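Branched-chain-amino-acid aminotransferase (Pseudomonas sp. UW4, PDB 6JIF) catalyses the reversible transfer of amino groups between branched-chain amino acids and 2-oxo acids, with pyridoxal-5'-phosphate as cofactor. Local coordinates at residues B[113-117]-B[118-122]; B[342-346]-B[347-351]. One frame throughout, in Å; residues are numbered along the deposited sequence.

Interaction 1: residues B[113-117]-B[118-122]; sequences PQVDT and EQFIE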
ATOM      1  N   PRO B 113     -14.419  -8.602   1.109  1.00 16.72           N
ATOM      2  CA  PRO B 113     -15.134  -9.862   1.366  1.00 23.41           C
ATOM      3  C   PRO B 113     -14.154 -11.014   1.292  1.00 17.04           C
ATOM      4  O   PRO B 113     -13.207 -10.989   0.514  1.00 19.75           O
ATOM      5  CB  PRO B 113     -16.164  -9.939   0.237  1.00 22.70           C
ATOM      6  CG  PRO B 113     -15.694  -8.963  -0.787  1.00 24.78           C
ATOM      7  CD  PRO B 113     -14.944  -7.899  -0.075  1.00 25.07           C
ATOM      8  N   GLN B 114     -14.401 -12.016   2.122  1.00 22.33           N
ATOM      9  CA  GLN B 114     -13.511 -13.153   2.194  1.00 19.79           C
ATOM     10  C   GLN B 114     -13.989 -14.231   1.222  1.00 19.39           C
ATOM     11  O   GLN B 114     -15.182 -14.350   0.921  1.00 19.43           O
ATOM     12  CB  GLN B 114     -13.462 -13.684   3.630  1.00 17.30           C
ATOM     13  CG  GLN B 114     -12.934 -12.684   4.599  1.00 27.70           C
ATOM     14  CD  GLN B 114     -13.009 -13.155   6.022  1.00 31.85           C
ATOM     15  OE1 GLN B 114     -13.000 -14.356   6.301  1.00 33.12           O
ATOM     16  NE2 GLN B 114     -13.142 -12.203   6.934  1.00 35.74           N
ATOM     17  N   VAL B 115     -13.031 -14.995   0.729  1.00 16.55           N
ATOM     18  CA  VAL B 115     -13.279 -16.183  -0.079  1.00 19.63           C
ATOM     19  C   VAL B 115     -13.161 -17.366   0.868  1.00 19.54           C
ATOM     20  O   VAL B 115     -12.097 -17.564   1.463  1.00 18.05           O
ATOM     21  CB  VAL B 115     -12.282 -16.290  -1.238  1.00 21.54           C
ATOM     22  CG1 VAL B 115     -12.567 -17.546  -2.123  1.00 20.38           C
ATOM     23  CG2 VAL B 115     -12.333 -15.029  -2.066  1.00 18.68           C
ATOM     24  N   ASP B 116     -14.258 -18.130   1.021  1.00 21.81           N
ATOM     25  CA  ASP B 116     -14.219 -19.265   1.936  1.00 17.02           C
ATOM     26  C   ASP B 116     -13.273 -20.344   1.399  1.00 16.47           C
ATOM     27  O   ASP B 116     -12.933 -20.404   0.218  1.00 19.97           O
ATOM     28  CB  ASP B 116     -15.622 -19.830   2.196  1.00 24.30           C
ATOM     29  CG  ASP B 116     -16.280 -20.381   0.955  1.00 39.42           C
ATOM     30  OD1 ASP B 116     -16.027 -21.567   0.572  1.00 39.92           O
ATOM     31  OD2 ASP B 116     -17.093 -19.627   0.372  1.00 51.27           O
ATOM     32  N   THR B 117     -12.818 -21.180   2.322  1.00 15.98           N
ATOM     33  CA  THR B 117     -11.703 -22.072   2.034  1.00 18.92           C
ATOM     34  C   THR B 117     -12.025 -23.074   0.926  1.00 18.20           C
ATOM     35  O   THR B 117     -11.194 -23.323   0.047  1.00 18.52           O
ATOM     36  CB  THR B 117     -11.312 -22.792   3.323  1.00 20.17           C
ATOM     37  OG1 THR B 117     -10.809 -21.830   4.234  1.00 24.57           O
ATOM     38  CG2 THR B 117     -10.225 -23.882   3.026  1.00 26.62           C
ATOM     39  N   GLU B 118     -13.237 -23.637   0.915  1.00 19.51           N
ATOM     40  CA  GLU B 118     -13.498 -24.653  -0.113  1.00 23.42           C
ATOM     41  C   GLU B 118     -13.631 -24.006  -1.485  1.00 23.00           C
ATOM     42  O   GLU B 118     -13.078 -24.516  -2.454  1.00 24.57           O
ATOM     43  CB  GLU B 118     -14.723 -25.513   0.232  1.00 38.38           C
ATOM     44  CG  GLU B 118     -14.432 -26.504   1.392  1.00 54.25           C
ATOM     45  CD  GLU B 118     -13.100 -27.306   1.203  1.00 67.29           C
ATOM     46  OE1 GLU B 118     -12.954 -28.065   0.206  1.00 70.16           O
ATOM     47  OE2 GLU B 118     -12.180 -27.165   2.053  1.00 69.15           O
ATOM     48  N   GLN B 119     -14.257 -22.817  -1.559  1.00 23.70           N
ATOM     49  CA  GLN B 119     -14.279 -22.036  -2.799  1.00 23.90           C
ATOM     50  C   GLN B 119     -12.859 -21.725  -3.286  1.00 20.59           C
ATOM     51  O   GLN B 119     -12.525 -21.891  -4.479  1.00 22.07           O
ATOM     52  CB  GLN B 119     -15.090 -20.760  -2.557  1.00 31.37           C
ATOM     53  CG  GLN B 119     -15.201 -19.708  -3.694  1.00 43.89           C
ATOM     54  CD  GLN B 119     -16.022 -18.407  -3.293  1.00 50.48           C
ATOM     55  OE1 GLN B 119     -16.475 -18.246  -2.132  1.00 47.93           O
ATOM     56  NE2 GLN B 119     -16.209 -17.499  -4.268  1.00 45.66           N
ATOM     57  N   PHE B 120     -12.007 -21.261  -2.360  1.00 16.71           N
ATOM     58  CA  PHE B 120     -10.641 -20.899  -2.702  1.00 15.38           C
ATOM     59  C   PHE B 120      -9.896 -22.090  -3.279  1.00 16.73           C
ATOM     60  O   PHE B 120      -9.303 -21.996  -4.364  1.00 16.86           O
ATOM     61  CB  PHE B 120      -9.949 -20.335  -1.448  1.00 19.14           C
ATOM     62  CG  PHE B 120      -8.523 -19.851  -1.674  1.00 16.28           C
ATOM     63  CD1 PHE B 120      -7.450 -20.767  -1.633  1.00 13.20           C
ATOM     64  CD2 PHE B 120      -8.249 -18.526  -1.918  1.00 15.31           C
ATOM     65  CE1 PHE B 120      -6.134 -20.342  -1.808  1.00 16.92           C
ATOM     66  CE2 PHE B 120      -6.954 -18.090  -2.109  1.00 16.82           C
ATOM     67  CZ  PHE B 120      -5.894 -18.976  -2.045  1.00 19.04           C
ATOM     68  N   ILE B 121      -9.928 -23.229  -2.574  1.00 14.85           N
ATOM     69  CA  ILE B 121      -9.125 -24.375  -3.001  1.00 15.83           C
ATOM     70  C   ILE B 121      -9.637 -24.928  -4.319  1.00 17.30           C
ATOM     71  O   ILE B 121      -8.839 -25.244  -5.208  1.00 20.29           O
ATOM     72  CB  ILE B 121      -9.076 -25.450  -1.900  1.00 15.31           C
ATOM     73  CG1 ILE B 121      -8.435 -24.883  -0.626  1.00 19.68           C
ATOM     74  CG2 ILE B 121      -8.417 -26.734  -2.431  1.00 21.31           C
ATOM     75  CD1 ILE B 121      -8.345 -25.902   0.507  1.00 19.21           C
ATOM     76  N   GLU B 122     -10.973 -24.994  -4.493  1.00 19.86           N
ATOM     77  CA  GLU B 122     -11.553 -25.462  -5.749  1.00 19.13           C
ATOM     78  C   GLU B 122     -11.165 -24.559  -6.916  1.00 22.03           C
ATOM     79  O   GLU B 122     -10.905 -25.049  -8.020  1.00 22.90           O
ATOM     80  CB  GLU B 122     -13.085 -25.552  -5.652  1.00 24.37           C
ATOM     81  CG  GLU B 122     -13.566 -26.730  -4.823  1.00 32.87           C
ATOM     82  CD  GLU B 122     -12.948 -28.079  -5.206  1.00 41.01           C
ATOM     83  OE1 GLU B 122     -12.780 -28.400  -6.406  1.00 39.82           O
ATOM     84  OE2 GLU B 122     -12.640 -28.846  -4.274  1.00 45.90           O
TER
HETATM   85  O   HOH W   1     -15.192 -23.786   2.923  1.00 30.21           O

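Interaction 2: residues B[342-346]-B[347-351]; sequences TGVQT and GDIEA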
ATOM      1  N   THR B 342      11.500 -29.727   0.079  1.00 14.13           N
ATOM      2  CA  THR B 342      11.296 -30.042  -1.342  1.00 13.33           C
ATOM      3  C   THR B 342      10.855 -31.491  -1.558  1.00 16.10           C
ATOM      4  O   THR B 342      10.086 -31.765  -2.487  1.00 16.99           O
ATOM      5  CB  THR B 342      12.574 -29.732  -2.136  1.00 17.53           C
ATOM      6  OG1 THR B 342      13.670 -30.588  -1.698  1.00 20.82           O
ATOM      7  CG2 THR B 342      12.942 -28.252  -1.907  1.00 17.83           C
ATOM      8  N   GLY B 343      11.316 -32.423  -0.715  1.00 14.82           N
ATOM      9  CA  GLY B 343      10.857 -33.800  -0.841  1.00 16.21           C
ATOM     10  C   GLY B 343       9.368 -33.936  -0.560  1.00 14.68           C
ATOM     11  O   GLY B 343       8.665 -34.674  -1.263  1.00 18.98           O
ATOM     12  N   VAL B 344       8.872 -33.229   0.458  1.00 19.47           N
ATOM     13  CA  VAL B 344       7.439 -33.278   0.726  1.00 17.85           C
ATOM     14  C   VAL B 344       6.659 -32.607  -0.401  1.00 22.15           C
ATOM     15  O   VAL B 344       5.679 -33.175  -0.921  1.00 19.43           O
ATOM     16  CB  VAL B 344       7.148 -32.667   2.097  1.00 18.70           C
ATOM     17  CG1 VAL B 344       5.632 -32.384   2.238  1.00 15.64           C
ATOM     18  CG2 VAL B 344       7.705 -33.611   3.193  1.00 20.51           C
ATOM     19  N   GLN B 345       7.143 -31.447  -0.871  1.00 18.29           N
ATOM     20  CA  GLN B 345       6.430 -30.733  -1.937  1.00 19.29           C
ATOM     21  C   GLN B 345       6.272 -31.608  -3.187  1.00 21.17           C
ATOM     22  O   GLN B 345       5.174 -31.680  -3.770  1.00 19.78           O
ATOM     23  CB  GLN B 345       7.158 -29.413  -2.253  1.00 15.26           C
ATOM     24  CG  GLN B 345       7.034 -28.410  -1.171  1.00 21.37           C
ATOM     25  CD  GLN B 345       7.973 -27.237  -1.363  1.00 25.91           C
ATOM     26  OE1 GLN B 345       9.033 -27.358  -1.998  1.00 23.05           O
ATOM     27  NE2 GLN B 345       7.600 -26.101  -0.800  1.00 30.42           N
ATOM     28  N   THR B 346       7.325 -32.344  -3.583  1.00 21.93           N
ATOM     29  CA  THR B 346       7.267 -33.123  -4.813  1.00 16.08           C
ATOM     30  C   THR B 346       6.767 -34.559  -4.669  1.00 19.10           C
ATOM     31  O   THR B 346       6.682 -35.255  -5.681  1.00 24.82           O
ATOM     32  CB  THR B 346       8.655 -33.162  -5.481  1.00 22.98           C
ATOM     33  OG1 THR B 346       9.595 -33.789  -4.594  1.00 20.22           O
ATOM     34  CG2 THR B 346       9.085 -31.760  -5.745  1.00 25.09           C
ATOM     35  N   GLY B 347       6.475 -35.044  -3.458  1.00 18.36           N
ATOM     36  CA  GLY B 347       6.037 -36.442  -3.297  1.00 16.75           C
ATOM     37  C   GLY B 347       7.130 -37.478  -3.138  1.00 17.45           C
ATOM     38  O   GLY B 347       6.809 -38.700  -3.107  1.00 22.84           O
ATOM     39  N   ASP B 348       8.393 -37.064  -3.035  1.00 19.89           N
ATOM     40  CA  ASP B 348       9.476 -38.005  -2.743  1.00 19.55           C
ATOM     41  C   ASP B 348       9.544 -38.396  -1.273  1.00 19.82           C
ATOM     42  O   ASP B 348      10.107 -39.450  -0.930  1.00 20.62           O
ATOM     43  CB  ASP B 348      10.791 -37.393  -3.206  1.00 19.23           C
ATOM     44  CG  ASP B 348      10.873 -37.372  -4.699  1.00 23.02           C
ATOM     45  OD1 ASP B 348      10.137 -38.180  -5.326  1.00 28.68           O
ATOM     46  OD2 ASP B 348      11.648 -36.574  -5.245  1.00 32.05           O
ATOM     47  N   ILE B 349       8.962 -37.586  -0.403  1.00 16.54           N
ATOM     48  CA  ILE B 349       8.889 -37.839   1.038  1.00 16.51           C
ATOM     49  C   ILE B 349       7.419 -37.696   1.404  1.00 18.15           C
ATOM     50  O   ILE B 349       6.781 -36.709   1.025  1.00 20.78           O
ATOM     51  CB  ILE B 349       9.734 -36.836   1.857  1.00 20.07           C
ATOM     52  CG1 ILE B 349      11.239 -36.981   1.572  1.00 18.71           C
ATOM     53  CG2 ILE B 349       9.454 -36.966   3.406  1.00 21.84           C
ATOM     54  CD1 ILE B 349      12.112 -35.787   2.123  1.00 19.65           C
ATOM     55  N   GLU B 350       6.891 -38.671   2.134  1.00 17.03           N
ATOM     56  CA  GLU B 350       5.487 -38.635   2.471  1.00 18.40           C
ATOM     57  C   GLU B 350       5.189 -37.406   3.298  1.00 17.07           C
ATOM     58  O   GLU B 350       5.879 -37.129   4.287  1.00 17.95           O
ATOM     59  CB  GLU B 350       5.079 -39.914   3.204  1.00 18.02           C
ATOM     60  CG  GLU B 350       3.596 -39.955   3.550  1.00 18.31           C
ATOM     61  CD  GLU B 350       3.190 -41.201   4.325  1.00 20.86           C
ATOM     62  OE1 GLU B 350       4.021 -42.098   4.558  1.00 23.53           O
ATOM     63  OE2 GLU B 350       1.985 -41.309   4.633  1.00 21.07           O
ATOM     64  N   ALA B 351       4.090 -36.688   2.932  1.00 16.25           N
ATOM     65  CA  ALA B 351       3.804 -35.417   3.576  1.00 15.66           C
ATOM     66  C   ALA B 351       3.074 -35.588   4.901  1.00 15.97           C
ATOM     67  O   ALA B 351       2.380 -36.592   5.128  1.00 18.40           O
ATOM     68  CB  ALA B 351       2.928 -34.528   2.686  1.00 19.12           C
TER
HETATM   69  O   HOH W   2       4.613 -35.513  -0.241  1.00 17.00           O
HETATM   70  O   HOH W   3       7.503 -37.771  -6.552  1.00 25.46           O

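Interaction 1: residues B[113-117]-B[118-122]
E118 and Q119 form the first turn of helix 117-130 together with D116 and T117, and the motif here is an N-cap: D116 sits just before the helix and its carboxylate takes up a backbone N-H that the turn has no carbonyl to serve. At E118 the capping is indirect. Its N donates to a water whose oxygen is 2.8 Å from E118 N, and that water donates a weak bond to D116 OD1. Q119 carries the direct capping bond, its N lying 3.0 Å from D116 OD1. The N-H points almost straight at the oxygen (165°) yet meets it from above, 44° out of the carboxylate plane. D116 can fold back this far because chi1 is 63°, which sets CG between its own N and carbonyl carbon. The aliphatic part of Q119 runs at roughly a right angle to V115, whose CG1 is 3.8 Å from Q119 CG, while W51 of strand 50-57 touches both side chains. F120 opens the regular helical bonding, its N 2.9 Å from D116 O, so the cap residue grips the turn by both side chain and main chain. The CB of F120 rests 3.9 Å from V115 CG1, a methyl that also lies at the ring's edge, near its plane. From there the ring leads off to N99 and A100 of helix 96-109. That helix is tied in again through Q104, whose NE2 bonds to V115 O and T117 OG1. I121 continues the ladder with its N 2.9 Å from T117 O. Its side chain lies alongside that of T117, both pointing the same way, and I121 CD1 meets the T117 methyl CG2 at 3.7 Å.

Interaction 2: residues B[342-346]-B[347-351]
V344 meets the returning chain with both methyls. CG1, anti to the backbone N (chi1 166°), presses on A351 CB at 3.5 Å, closer than methyls usually come. CG2 faces I349 CG2 at 3.8 Å, the two side chains crossing at about a right angle. P352 and W355 also pack on this valine. Its backbone takes part as well: V344 CA points its hydrogen almost straight at I349 O, 3.5 Å away and with 172° at the hydrogen, and a water donates to both V344 O and I349 O. The reversal that brings I349 back is a Schellman motif at the C-terminal end of helix 332-346. G347 leaves the helical conformation with phi 87°, a value that glycine adopts easily, and its N bonds to V344 O at 3.3 Å. One residue past the usual 6→1 donor position, I349 N donates to G343 O at 3.1 Å. Both donors stand above the carbonyl planes they approach. With no side chain on G343, the end of I349 comes down onto the backbone, CD1 3.8 Å from G343 CA. A second water donates to T346 O and D348 OD1, while D348 OD2 is taken by the hydroxyl of Y138. T346 OG1 turns back into the helix and donates to T342 O, 3.0 Å away.

Interaction 1 starts a helix and interaction 2 finishes one: residues 113-122 lead into helix 117-130, and much later in the chain residues 342-351 bring helix 332-346 to its end. Their centres are 25 Å apart and their nearest atoms about 14 Å, so they do not touch. Both border the same antiparallel sheet. Interaction 1 packs against strands 50-57 and 164-174, whereas interaction 2 bonds to N92 of strand 91-94 and leads toward strand 356-358, the outermost on that side within this chain. Each also approaches the cofactor without belonging to its pocket, the side chains of F120 and Q345 lying about 11 and 8 Å from pyridoxal-5'-phosphate.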